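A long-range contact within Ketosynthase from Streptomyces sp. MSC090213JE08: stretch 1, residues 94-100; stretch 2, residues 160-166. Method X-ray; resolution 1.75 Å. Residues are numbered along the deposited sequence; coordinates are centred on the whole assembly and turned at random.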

# COMPACT_ATOMS: atom_id res chain seq x y z
N ALA B 94 -8.45 17.05 5.41
CA ALA B 94 -9.54 16.51 4.65
C ALA B 94 -10.42 15.63 5.54
O ALA B 94 -11.65 15.60 5.37
CB ALA B 94 -9.02 15.75 3.46
N SER B 95 -9.80 14.87 6.46
CA SER B 95 -10.53 13.95 7.32
C SER B 95 -11.52 14.72 8.18
O SER B 95 -12.57 14.20 8.45
CB SER B 95 -9.66 13.05 8.16
OG SER B 95 -8.97 13.74 9.18
N ASP B 96 -11.09 15.87 8.67
CA ASP B 96 -11.94 16.74 9.48
C ASP B 96 -13.15 17.22 8.68
O ASP B 96 -14.27 17.21 9.20
CB ASP B 96 -11.16 17.95 9.98
CG ASP B 96 -10.29 17.64 11.18
OD1 ASP B 96 -10.16 16.45 11.53
OD2 ASP B 96 -9.73 18.61 11.73
N GLY B 97 -12.93 17.61 7.42
CA GLY B 97 -14.03 18.03 6.52
C GLY B 97 -15.01 16.90 6.31
O GLY B 97 -16.21 17.12 6.15
N LEU B 98 -14.51 15.66 6.29
CA LEU B 98 -15.34 14.54 6.03
C LEU B 98 -16.17 14.17 7.26
O LEU B 98 -17.34 13.96 7.14
CB LEU B 98 -14.51 13.35 5.58
CG LEU B 98 -15.32 12.17 5.09
CD1 LEU B 98 -16.02 12.56 3.80
CD2 LEU B 98 -14.41 10.97 4.90
N LEU B 99 -15.52 14.09 8.43
CA LEU B 99 -16.16 13.51 9.60
C LEU B 99 -16.85 14.56 10.49
O LEU B 99 -17.68 14.18 11.31
CB LEU B 99 -15.11 12.76 10.41
CG LEU B 99 -14.42 11.65 9.65
CD1 LEU B 99 -13.43 10.99 10.57
CD2 LEU B 99 -15.44 10.65 9.10
N LEU B 100 -16.41 15.80 10.40
CA LEU B 100 -16.94 16.85 11.19
C LEU B 100 -17.74 17.78 10.29
O LEU B 100 -17.50 17.85 9.09
CB LEU B 100 -15.81 17.63 11.83
CG LEU B 100 -14.82 16.80 12.66
CD1 LEU B 100 -13.71 17.71 13.18
CD2 LEU B 100 -15.48 16.00 13.75
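Stretch 2 160-166: ATAIRHD

The most unusual feature of this contact is that two helices whose axes come no nearer than 10.9 Å are bridged by a two-pronged salt bridge from D96 to R164, beside a histidine, H165, held at its edge and over one face. The D96 carboxylate meets the R164 guanidinium side-on: R164 NE donates to D96 OD1 at 2.8 Å with an N-H...O angle of 170°, and R164 NH2 donates to D96 OD2 at 2.8 Å with an angle of 163°. The near-linear angles, with D96 OD2 near the guanidinium plane, fit a bidentate pairing. R164 reaches it with chi1 to chi3 all t, an extended chain. The CA-to-CB bond of D96 points sideways, yet the end of the side chain comes nearer, with chi1 at -80°.

Backbone torsions place 94-99 and 160-164 in helix, and the N-to-C directions differ by 48° (signed crossing angle -48°), so stretch 2 runs obliquely along stretch 1, closer to parallel than antiparallel. The nearest CA pair is S95 to T161, CA to CA 6.7 Å. Here the side chains touch, with S95 CB 3.6 Å from T161 CG2.

One turn further along, H165 has the largest area covered by the other stretch, 77 of the 274 Å² buried in total. Its ring is engaged at edge and face. At the edge, H165 NE2 donates to S95 OG at 2.8 Å, and D96 OD1 lies 3.0 Å from H165 CE1. Over one face sits L99: its CD1 is 3.7 Å from the ring centroid and 19° off the normal, a CH-pi contact.

Both stretches then leave helical torsions, L100 at phi/psi -110/158 and D166 at 51/61, the positive phi of a Schellman motif. D166 makes no contact with stretch 1.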

# COMPACT_ATOMS: atom_id res chain seq x y z
N ALA B 160 -2.22 8.48 10.90
CA ALA B 160 -2.48 9.76 11.58
C ALA B 160 -3.98 10.05 11.61
O ALA B 160 -4.51 10.57 12.62
CB ALA B 160 -1.76 10.91 10.96
N THR B 161 -4.66 9.76 10.50
CA THR B 161 -6.11 9.98 10.42
C THR B 161 -6.79 9.16 11.50
O THR B 161 -7.70 9.64 12.20
CB THR B 161 -6.61 9.63 9.01
OG1 THR B 161 -5.90 10.45 8.09
CG2 THR B 161 -8.09 9.85 8.84
N ALA B 162 -6.33 7.93 11.66
CA ALA B 162 -6.89 7.00 12.66
C ALA B 162 -6.61 7.48 14.07
O ALA B 162 -7.51 7.37 14.92
CB ALA B 162 -6.36 5.62 12.43
N ILE B 163 -5.41 8.02 14.31
CA ILE B 163 -5.06 8.54 15.64
C ILE B 163 -5.99 9.71 15.92
O ILE B 163 -6.59 9.78 16.97
CB ILE B 163 -3.59 8.96 15.74
CG1 ILE B 163 -2.70 7.71 15.73
CG2 ILE B 163 -3.30 9.85 16.96
CD1 ILE B 163 -1.27 8.04 15.40
N ARG B 164 -6.11 10.59 14.92
CA ARG B 164 -6.85 11.82 15.05
C ARG B 164 -8.33 11.54 15.39
O ARG B 164 -8.87 12.23 16.21
CB ARG B 164 -6.75 12.65 13.78
CG ARG B 164 -7.42 14.00 13.90
CD ARG B 164 -7.11 14.85 12.69
NE ARG B 164 -7.64 16.19 12.81
CZ ARG B 164 -7.05 17.14 13.47
NH1 ARG B 164 -5.96 16.86 14.17
NH2 ARG B 164 -7.58 18.35 13.49
N HIS B 165 -8.97 10.55 14.76
CA HIS B 165 -10.40 10.32 14.86
C HIS B 165 -10.72 9.03 15.60
O HIS B 165 -11.86 8.52 15.48
CB HIS B 165 -11.03 10.31 13.48
CG HIS B 165 -10.88 11.64 12.85
ND1 HIS B 165 -11.57 12.78 13.32
CD2 HIS B 165 -10.12 12.04 11.82
CE1 HIS B 165 -11.21 13.81 12.60
NE2 HIS B 165 -10.29 13.39 11.67
N ASP B 166 -9.70 8.46 16.25
CA ASP B 166 -9.84 7.22 16.96
C ASP B 166 -10.48 6.15 16.09
O ASP B 166 -11.55 5.57 16.43
CB ASP B 166 -10.62 7.45 18.27
CG ASP B 166 -10.29 6.40 19.32
OD1 ASP B 166 -9.53 5.47 18.98
OD2 ASP B 166 -10.78 6.51 20.44